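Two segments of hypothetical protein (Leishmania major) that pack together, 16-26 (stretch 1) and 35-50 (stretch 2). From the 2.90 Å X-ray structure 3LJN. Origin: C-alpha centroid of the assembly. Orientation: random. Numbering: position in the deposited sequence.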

ATOM      1  N   SER A  16     -43.589   7.027   0.727  1.00 93.17           N
ATOM      2  CA  SER A  16     -43.411   8.467   0.386  1.00 89.97           C
ATOM      3  C   SER A  16     -41.995   8.695  -0.195  1.00 85.37           C
ATOM      4  O   SER A  16     -41.765   8.450  -1.390  1.00 83.15           O
ATOM      5  CB  SER A  16     -43.702   9.334   1.621  1.00 93.41           C
ATOM      6  OG  SER A  16     -43.468  10.708   1.372  1.00 93.10           O
ATOM      7  N   ASP A  17     -41.057   9.161   0.633  1.00 86.87           N
ATOM      8  CA  ASP A  17     -39.638   9.185   0.259  1.00 86.88           C
ATOM      9  C   ASP A  17     -39.137   7.734   0.151  1.00 85.12           C
ATOM     10  O   ASP A  17     -38.379   7.393  -0.765  1.00 82.89           O
ATOM     11  CB  ASP A  17     -38.787   9.936   1.307  1.00 94.35           C
ATOM     12  CG  ASP A  17     -39.027  11.452   1.320  1.00 98.79           C
ATOM     13  OD1 ASP A  17     -38.751  12.118   0.298  1.00100.24           O
ATOM     14  OD2 ASP A  17     -39.455  11.983   2.372  1.00103.12           O
ATOM     15  N   ASP A  18     -39.575   6.890   1.093  1.00 88.33           N
ATOM     16  CA  ASP A  18     -39.123   5.493   1.192  1.00 90.75           C
ATOM     17  C   ASP A  18     -39.713   4.614   0.086  1.00 86.94           C
ATOM     18  O   ASP A  18     -39.147   3.578  -0.264  1.00 87.71           O
ATOM     19  CB  ASP A  18     -39.471   4.911   2.570  1.00100.42           C
ATOM     20  CG  ASP A  18     -38.781   5.648   3.715  1.00107.97           C
ATOM     21  OD1 ASP A  18     -39.453   5.949   4.725  1.00114.11           O
ATOM     22  OD2 ASP A  18     -37.568   5.931   3.600  1.00110.17           O
ATOM     23  N   GLU A  19     -40.851   5.034  -0.460  1.00 85.37           N
ATOM     24  CA  GLU A  19     -41.458   4.356  -1.598  1.00 85.46           C
ATOM     25  C   GLU A  19     -40.692   4.634  -2.884  1.00 79.91           C
ATOM     26  O   GLU A  19     -40.831   3.902  -3.851  1.00 80.73           O
ATOM     27  CB  GLU A  19     -42.918   4.792  -1.750  1.00 90.31           C
ATOM     28  CG  GLU A  19     -43.765   3.894  -2.653  1.00 97.48           C
ATOM     29  CD  GLU A  19     -45.260   4.057  -2.394  1.00108.57           C
ATOM     30  OE1 GLU A  19     -45.661   5.150  -1.934  1.00107.61           O
ATOM     31  OE2 GLU A  19     -46.030   3.098  -2.644  1.00120.52           O
ATOM     32  N   ASN A  20     -39.889   5.693  -2.892  1.00 77.10           N
ATOM     33  CA  ASN A  20     -39.066   6.032  -4.050  1.00 75.34           C
ATOM     34  C   ASN A  20     -37.687   5.388  -4.011  1.00 74.54           C
ATOM     35  O   ASN A  20     -37.196   4.928  -5.039  1.00 73.49           O
ATOM     36  CB  ASN A  20     -38.908   7.555  -4.181  1.00 77.97           C
ATOM     37  CG  ASN A  20     -40.017   8.194  -4.989  1.00 81.43           C
ATOM     38  OD1 ASN A  20     -40.421   7.676  -6.030  1.00 83.10           O
ATOM     39  ND2 ASN A  20     -40.498   9.338  -4.525  1.00 85.05           N
HETATM   40  N   MSE A  21     -37.049   5.365  -2.846  1.00 77.35           N
HETATM   41  CA  MSE A  21     -35.747   4.720  -2.738  1.00 80.34           C
HETATM   42  C   MSE A  21     -35.874   3.234  -3.028  1.00 79.08           C
HETATM   43  O   MSE A  21     -34.927   2.609  -3.480  1.00 80.21           O
HETATM   44  CB  MSE A  21     -35.101   4.968  -1.373  1.00 88.49           C
HETATM   45  CG  MSE A  21     -35.686   4.196  -0.198  1.00 92.47           C
HETATM   46 SE   MSE A  21     -34.556   2.727   0.423  1.00103.72          SE
HETATM   47  CE  MSE A  21     -35.343   2.488   2.193  1.00115.53           C
ATOM     48  N   GLU A  22     -37.055   2.675  -2.786  1.00 79.13           N
ATOM     49  CA  GLU A  22     -37.299   1.273  -3.080  1.00 81.70           C
ATOM     50  C   GLU A  22     -37.210   1.005  -4.560  1.00 77.76           C
ATOM     51  O   GLU A  22     -36.651  -0.006  -4.968  1.00 79.34           O
ATOM     52  CB  GLU A  22     -38.663   0.820  -2.559  1.00 87.33           C
ATOM     53  CG  GLU A  22     -38.661   0.384  -1.100  1.00 96.48           C
ATOM     54  CD  GLU A  22     -37.644  -0.716  -0.793  1.00103.50           C
ATOM     55  OE1 GLU A  22     -37.143  -0.742   0.354  1.00111.83           O
ATOM     56  OE2 GLU A  22     -37.341  -1.547  -1.682  1.00102.80           O
ATOM     57  N   LYS A  23     -37.767   1.910  -5.359  1.00 74.81           N
ATOM     58  CA  LYS A  23     -37.755   1.766  -6.811  1.00 74.25           C
ATOM     59  C   LYS A  23     -36.351   1.886  -7.392  1.00 72.14           C
ATOM     60  O   LYS A  23     -35.961   1.112  -8.255  1.00 72.64           O
ATOM     61  CB  LYS A  23     -38.661   2.815  -7.464  1.00 76.08           C
ATOM     62  CG  LYS A  23     -40.147   2.616  -7.217  1.00 81.86           C
ATOM     63  CD  LYS A  23     -40.970   3.237  -8.338  1.00 88.47           C
ATOM     64  CE  LYS A  23     -42.461   3.188  -8.052  1.00 97.82           C
ATOM     65  NZ  LYS A  23     -42.878   4.221  -7.066  1.00 95.96           N
ATOM     66  N   ILE A  24     -35.599   2.859  -6.909  1.00 72.18           N
ATOM     67  CA  ILE A  24     -34.309   3.169  -7.497  1.00 74.49           C
ATOM     68  C   ILE A  24     -33.264   2.079  -7.195  1.00 76.04           C
ATOM     69  O   ILE A  24     -32.484   1.701  -8.063  1.00 77.47           O
ATOM     70  CB  ILE A  24     -33.838   4.584  -7.066  1.00 79.28           C
ATOM     71  CG1 ILE A  24     -32.707   5.074  -7.965  1.00 86.27           C
ATOM     72  CG2 ILE A  24     -33.432   4.620  -5.607  1.00 82.20           C
ATOM     73  CD1 ILE A  24     -32.253   6.482  -7.649  1.00 95.91           C
ATOM     74  N   HIS A  25     -33.272   1.568  -5.971  1.00 37.61           N
ATOM     75  CA  HIS A  25     -32.429   0.443  -5.563  1.00 37.35           C
ATOM     76  C   HIS A  25     -32.731  -0.840  -6.371  1.00 38.18           C
ATOM     77  O   HIS A  25     -31.823  -1.597  -6.740  1.00 38.11           O
ATOM     78  CB  HIS A  25     -32.669   0.130  -4.078  1.00 37.62           C
ATOM     79  CG  HIS A  25     -32.056   1.104  -3.116  1.00 37.12           C
ATOM     80  ND1 HIS A  25     -31.506   0.707  -1.918  1.00 37.21           N
ATOM     81  CD2 HIS A  25     -31.922   2.450  -3.158  1.00 36.87           C
ATOM     82  CE1 HIS A  25     -31.048   1.763  -1.271  1.00 37.07           C
ATOM     83  NE2 HIS A  25     -31.293   2.835  -1.999  1.00 36.89           N
ATOM     84  N   VAL A  26     -34.007  -1.108  -6.603  1.00 39.31           N
ATOM     85  CA  VAL A  26     -34.413  -2.259  -7.399  1.00 40.60           C
ATOM     86  C   VAL A  26     -33.849  -2.171  -8.806  1.00 40.58           C
ATOM     87  O   VAL A  26     -33.332  -3.146  -9.352  1.00 41.21           O
ATOM     88  CB  VAL A  26     -35.942  -2.337  -7.519  1.00 42.18           C
ATOM     89  CG1 VAL A  26     -36.349  -3.310  -8.614  1.00 43.86           C
ATOM     90  CG2 VAL A  26     -36.552  -2.723  -6.184  1.00 42.84           C
ATOM     91  N   GLU A  35     -34.301   3.154 -16.340  1.00 44.19           N
ATOM     92  CA  GLU A  35     -35.292   3.367 -15.287  1.00 43.83           C
ATOM     93  C   GLU A  35     -34.755   4.198 -14.133  1.00 42.20           C
ATOM     94  O   GLU A  35     -35.512   4.918 -13.509  1.00 42.29           O
ATOM     95  CB  GLU A  35     -35.817   2.008 -14.797  1.00 44.21           C
ATOM     96  CG  GLU A  35     -37.067   2.066 -13.949  1.00 44.68           C
ATOM     97  CD  GLU A  35     -38.205   2.882 -14.569  1.00 46.28           C
ATOM     98  OE1 GLU A  35     -38.678   2.562 -15.710  1.00 48.10           O
ATOM     99  OE2 GLU A  35     -38.632   3.858 -13.887  1.00 45.97           O
ATOM    100  N   VAL A  36     -33.455   4.078 -13.868  1.00 41.06           N
ATOM    101  CA  VAL A  36     -32.725   4.882 -12.864  1.00 39.84           C
ATOM    102  C   VAL A  36     -32.574   6.353 -13.287  1.00 40.32           C
ATOM    103  O   VAL A  36     -32.770   7.268 -12.487  1.00 40.14           O
ATOM    104  CB  VAL A  36     -31.305   4.272 -12.627  1.00 38.98           C
ATOM    105  CG1 VAL A  36     -30.313   5.323 -12.209  1.00 38.48           C
ATOM    106  CG2 VAL A  36     -31.362   3.152 -11.615  1.00 38.35           C
ATOM    107  N   ARG A  37     -32.196   6.561 -14.547  1.00 41.21           N
ATOM    108  CA  ARG A  37     -32.115   7.891 -15.139  1.00 42.15           C
ATOM    109  C   ARG A  37     -33.451   8.593 -14.996  1.00 42.98           C
ATOM    110  O   ARG A  37     -33.529   9.756 -14.629  1.00 43.36           O
ATOM    111  CB  ARG A  37     -31.837   7.783 -16.625  1.00 43.46           C
ATOM    112  CG  ARG A  37     -30.514   7.225 -17.005  1.00 43.27           C
ATOM    113  CD  ARG A  37     -29.487   8.306 -17.260  1.00 43.82           C
ATOM    114  NE  ARG A  37     -29.921   9.398 -18.138  1.00 45.46           N
ATOM    115  CZ  ARG A  37     -30.142   9.291 -19.449  1.00 47.08           C
ATOM    116  NH1 ARG A  37     -30.016   8.118 -20.073  1.00 47.36           N
ATOM    117  NH2 ARG A  37     -30.517  10.364 -20.137  1.00 48.72           N
ATOM    118  N   ARG A  38     -34.502   7.855 -15.331  1.00 43.63           N
ATOM    119  CA  ARG A  38     -35.861   8.341 -15.273  1.00 44.79           C
ATOM    120  C   ARG A  38     -36.216   8.794 -13.858  1.00 44.12           C
ATOM    121  O   ARG A  38     -36.774   9.860 -13.678  1.00 45.05           O
ATOM    122  CB  ARG A  38     -36.822   7.251 -15.761  1.00 45.77           C
ATOM    123  CG  ARG A  38     -38.091   7.772 -16.405  1.00 47.86           C
ATOM    124  CD  ARG A  38     -39.206   6.724 -16.441  1.00 49.01           C
ATOM    125  NE  ARG A  38     -39.503   6.174 -15.107  1.00 48.02           N
ATOM    126  CZ  ARG A  38     -40.190   6.795 -14.142  1.00 48.17           C
ATOM    127  NH1 ARG A  38     -40.707   8.010 -14.331  1.00 49.30           N
ATOM    128  NH2 ARG A  38     -40.363   6.189 -12.969  1.00 47.44           N
ATOM    129  N   LEU A  39     -35.879   8.001 -12.852  1.00 42.77           N
ATOM    130  CA  LEU A  39     -36.186   8.369 -11.480  1.00 42.38           C
ATOM    131  C   LEU A  39     -35.420   9.637 -11.053  1.00 42.24           C
ATOM    132  O   LEU A  39     -35.963  10.501 -10.358  1.00 42.98           O
ATOM    133  CB  LEU A  39     -35.870   7.204 -10.539  1.00 41.18           C
ATOM    134  CG  LEU A  39     -36.826   6.004 -10.553  1.00 41.77           C
ATOM    135  CD1 LEU A  39     -36.068   4.708 -10.328  1.00 40.79           C
ATOM    136  CD2 LEU A  39     -37.950   6.136  -9.530  1.00 42.57           C
ATOM    137  N   ILE A  40     -34.165   9.739 -11.487  1.00 41.64           N
ATOM    138  CA  ILE A  40     -33.295  10.863 -11.144  1.00 41.83           C
ATOM    139  C   ILE A  40     -33.666  12.151 -11.885  1.00 43.52           C
ATOM    140  O   ILE A  40     -33.660  13.222 -11.302  1.00 44.36           O
ATOM    141  CB  ILE A  40     -31.826  10.521 -11.451  1.00 41.08           C
ATOM    142  CG1 ILE A  40     -31.363   9.385 -10.540  1.00 39.66           C
ATOM    143  CG2 ILE A  40     -30.940  11.755 -11.280  1.00 41.85           C
ATOM    144  CD1 ILE A  40     -30.207   8.607 -11.070  1.00 39.11           C
ATOM    145  N   GLU A  41     -33.981  12.052 -13.167  1.00 44.32           N
ATOM    146  CA  GLU A  41     -34.517  13.200 -13.888  1.00 46.23           C
ATOM    147  C   GLU A  41     -35.764  13.748 -13.197  1.00 47.20           C
ATOM    148  O   GLU A  41     -35.900  14.952 -13.049  1.00 48.62           O
ATOM    149  CB  GLU A  41     -34.810  12.855 -15.358  1.00 47.18           C
ATOM    150  CG  GLU A  41     -33.558  12.951 -16.249  1.00 47.37           C
ATOM    151  CD  GLU A  41     -33.647  12.132 -17.551  1.00 47.96           C
ATOM    152  OE1 GLU A  41     -34.786  11.789 -17.975  1.00 48.80           O
ATOM    153  OE2 GLU A  41     -32.571  11.838 -18.156  1.00 47.90           O
ATOM    154  N   THR A  42     -36.651  12.869 -12.749  1.00 46.72           N
ATOM    155  CA  THR A  42     -37.845  13.293 -12.024  1.00 47.85           C
ATOM    156  C   THR A  42     -37.593  13.641 -10.532  1.00 47.37           C
ATOM    157  O   THR A  42     -38.535  13.917  -9.792  1.00 48.41           O
ATOM    158  CB  THR A  42     -38.967  12.238 -12.128  1.00 48.09           C
ATOM    159  OG1 THR A  42     -38.658  11.106 -11.301  1.00 46.42           O
ATOM    160  CG2 THR A  42     -39.167  11.807 -13.589  1.00 48.82           C
ATOM    161  N   GLY A  43     -36.340  13.612 -10.087  1.00 46.11           N
ATOM    162  CA  GLY A  43     -35.966  14.231  -8.820  1.00 46.27           C
ATOM    163  C   GLY A  43     -35.838  13.350  -7.591  1.00 45.01           C
ATOM    164  O   GLY A  43     -35.884  13.851  -6.470  1.00 45.67           O
ATOM    165  N   VAL A  44     -35.691  12.045  -7.780  1.00 43.52           N
ATOM    166  CA  VAL A  44     -35.265  11.158  -6.686  1.00 42.33           C
ATOM    167  C   VAL A  44     -33.764  11.365  -6.485  1.00 41.56           C
ATOM    168  O   VAL A  44     -32.986  11.173  -7.426  1.00 41.00           O
ATOM    169  CB  VAL A  44     -35.504   9.663  -7.032  1.00 41.31           C
ATOM    170  CG1 VAL A  44     -35.043   8.782  -5.903  1.00 40.36           C
ATOM    171  CG2 VAL A  44     -36.963   9.402  -7.345  1.00 42.42           C
ATOM    172  N   SER A  45     -33.326  11.757  -5.296  1.00 41.84           N
ATOM    173  CA  SER A  45     -31.887  11.982  -5.116  1.00 41.51           C
ATOM    174  C   SER A  45     -31.099  10.669  -5.285  1.00 39.91           C
ATOM    175  O   SER A  45     -31.456   9.654  -4.689  1.00 39.21           O
ATOM    176  CB  SER A  45     -31.561  12.603  -3.762  1.00 42.47           C
ATOM    177  OG  SER A  45     -30.255  12.220  -3.345  1.00 41.88           O
ATOM    178  N   PRO A  46     -30.011  10.694  -6.072  1.00 39.64           N
ATOM    179  CA  PRO A  46     -29.254   9.480  -6.385  1.00 38.48           C
ATOM    180  C   PRO A  46     -28.719   8.728  -5.178  1.00 37.93           C
ATOM    181  O   PRO A  46     -28.738   7.502  -5.175  1.00 37.10           O
ATOM    182  CB  PRO A  46     -28.054   9.998  -7.205  1.00 38.96           C
ATOM    183  CG  PRO A  46     -28.390  11.357  -7.576  1.00 40.27           C
ATOM    184  CD  PRO A  46     -29.302  11.894  -6.535  1.00 40.80           C
ATOM    185  N   THR A  47     -28.239   9.462  -4.178  1.00 38.70           N
ATOM    186  CA  THR A  47     -27.510   8.883  -3.053  1.00 38.58           C
ATOM    187  C   THR A  47     -28.419   8.521  -1.862  1.00 38.69           C
ATOM    188  O   THR A  47     -27.981   8.534  -0.711  1.00 39.29           O
ATOM    189  CB  THR A  47     -26.455   9.873  -2.552  1.00 39.85           C
ATOM    190  OG1 THR A  47     -27.097  11.125  -2.249  1.00 41.16           O
ATOM    191  CG2 THR A  47     -25.343  10.080  -3.596  1.00 40.06           C
ATOM    192  N   ILE A  48     -29.671   8.172  -2.144  1.00 38.40           N
ATOM    193  CA  ILE A  48     -30.676   7.958  -1.111  1.00 38.94           C
ATOM    194  C   ILE A  48     -30.496   6.567  -0.471  1.00 38.38           C
ATOM    195  O   ILE A  48     -30.380   5.560  -1.171  1.00 37.51           O
ATOM    196  CB  ILE A  48     -32.098   8.180  -1.708  1.00 39.30           C
ATOM    197  CG1 ILE A  48     -33.157   8.223  -0.613  1.00 40.42           C
ATOM    198  CG2 ILE A  48     -32.426   7.139  -2.783  1.00 38.39           C
ATOM    199  CD1 ILE A  48     -34.524   8.558  -1.128  1.00 41.23           C
ATOM    200  N   GLN A  49     -30.479   6.521   0.862  1.00 39.18           N
ATOM    201  CA  GLN A  49     -30.016   5.327   1.575  1.00 38.97           C
ATOM    202  C   GLN A  49     -31.125   4.564   2.260  1.00 39.57           C
ATOM    203  O   GLN A  49     -32.215   5.083   2.456  1.00 40.40           O
ATOM    204  CB  GLN A  49     -28.878   5.633   2.566  1.00 39.70           C
ATOM    205  CG  GLN A  49     -28.891   6.993   3.235  1.00 41.11           C
ATOM    206  CD  GLN A  49     -27.609   7.271   4.051  1.00 42.08           C
ATOM    207  OE1 GLN A  49     -26.808   6.371   4.339  1.00 41.82           O
ATOM    208  NE2 GLN A  49     -27.425   8.536   4.434  1.00 43.57           N
ATOM    209  N   ASN A  50     -30.828   3.297   2.562  1.00 39.37           N
ATOM    210  CA  ASN A  50     -31.718   2.429   3.296  1.00 40.26           C
ATOM    211  C   ASN A  50     -31.096   2.297   4.658  1.00 41.23           C
ATOM    212  O   ASN A  50     -29.974   2.730   4.824  1.00 41.05           O
ATOM    213  CB  ASN A  50     -31.896   1.084   2.580  1.00 39.79           C
ATOM    214  CG  ASN A  50     -30.684   0.163   2.694  1.00 39.42           C
ATOM    215  OD1 ASN A  50     -29.700   0.459   3.375  1.00 39.56           O
ATOM    216  ND2 ASN A  50     -30.768  -0.980   2.020  1.00 39.28           N
TER

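When a helix packs against a helix that ends and turns into loop, one branched aliphatic side chain often fills the hollow between the two. The pairing of residues 16-26 with 35-50 of this Leishmania major protein is a compact example. The helices run nearly antiparallel, at 150°, and their axes approach to 9.4 Å; together the two stretches bury 605 Å².

The hub is Ile24, buried and with 115 Å² covered by the second stretch, the largest share of any residue here. Its chi1 and chi2 are both t, so the side chain is extended and CD1 reaches deep into the second stretch, lying 4.0 Å from Val44 CG1 and 4.2 Å from Ile40 CG1. The beta-branch supplies a second methyl, and Ile24 CG2 meets Ile48 CG2 at 3.9 Å. Nearer the backbone, Ile24 CB lies 4.0 Å from Leu39 CD1, while Ile24 CG1 is 4.3 Å from Val36 CG2. One side chain thus touches residues of both the helix and the loop that follows it.

Ile48 is the loop's principal answer, with 77 Å² covered. It closes a type I turn that begins at Ser45, and its CA-to-CB bond points toward the first stretch. Its own extended side chain (t, t) carries CD1 to within 3.6 Å of Met21 CB, while CG2 faces Ile24. The backbone of the same residue contributes the single hydrogen bond across the contact: His25 NE2 donates to Ile48 O at 3.0 Å, with an N-H...acceptor angle of 173°. The oxygen sits at the edge of the imidazole, near its plane, as a ring nitrogen donor requires. A histidine suits this place because its ring can present an N-H to a loop carbonyl while packing against its neighbours; His25 CE1 lies 4.0 Å from Asn50 CB.

Leu39, with 68 Å² covered, is the largest contributor from the second helix. Its CD2 lies 4.0 Å from Lys23 CB, so the lysine adds the aliphatic base of its side chain while its end leads away. Just beyond, the helix stops in a Schellman motif: Val44 N bonds to Leu39 O and Gly43 N to Ile40 O, both at 3.0 Å. Gly43 has a phi of 99°, where a CB would jam against the preceding carbonyl oxygen. After this reversal Val44 points toward the first stretch, its CG2 4.0 Å from Asn20 CG.

One turn before His25, Met21, a selenomethionine, carries the apolar surface on towards the end of the second stretch, with CE 3.7 Å from Asn50 CB.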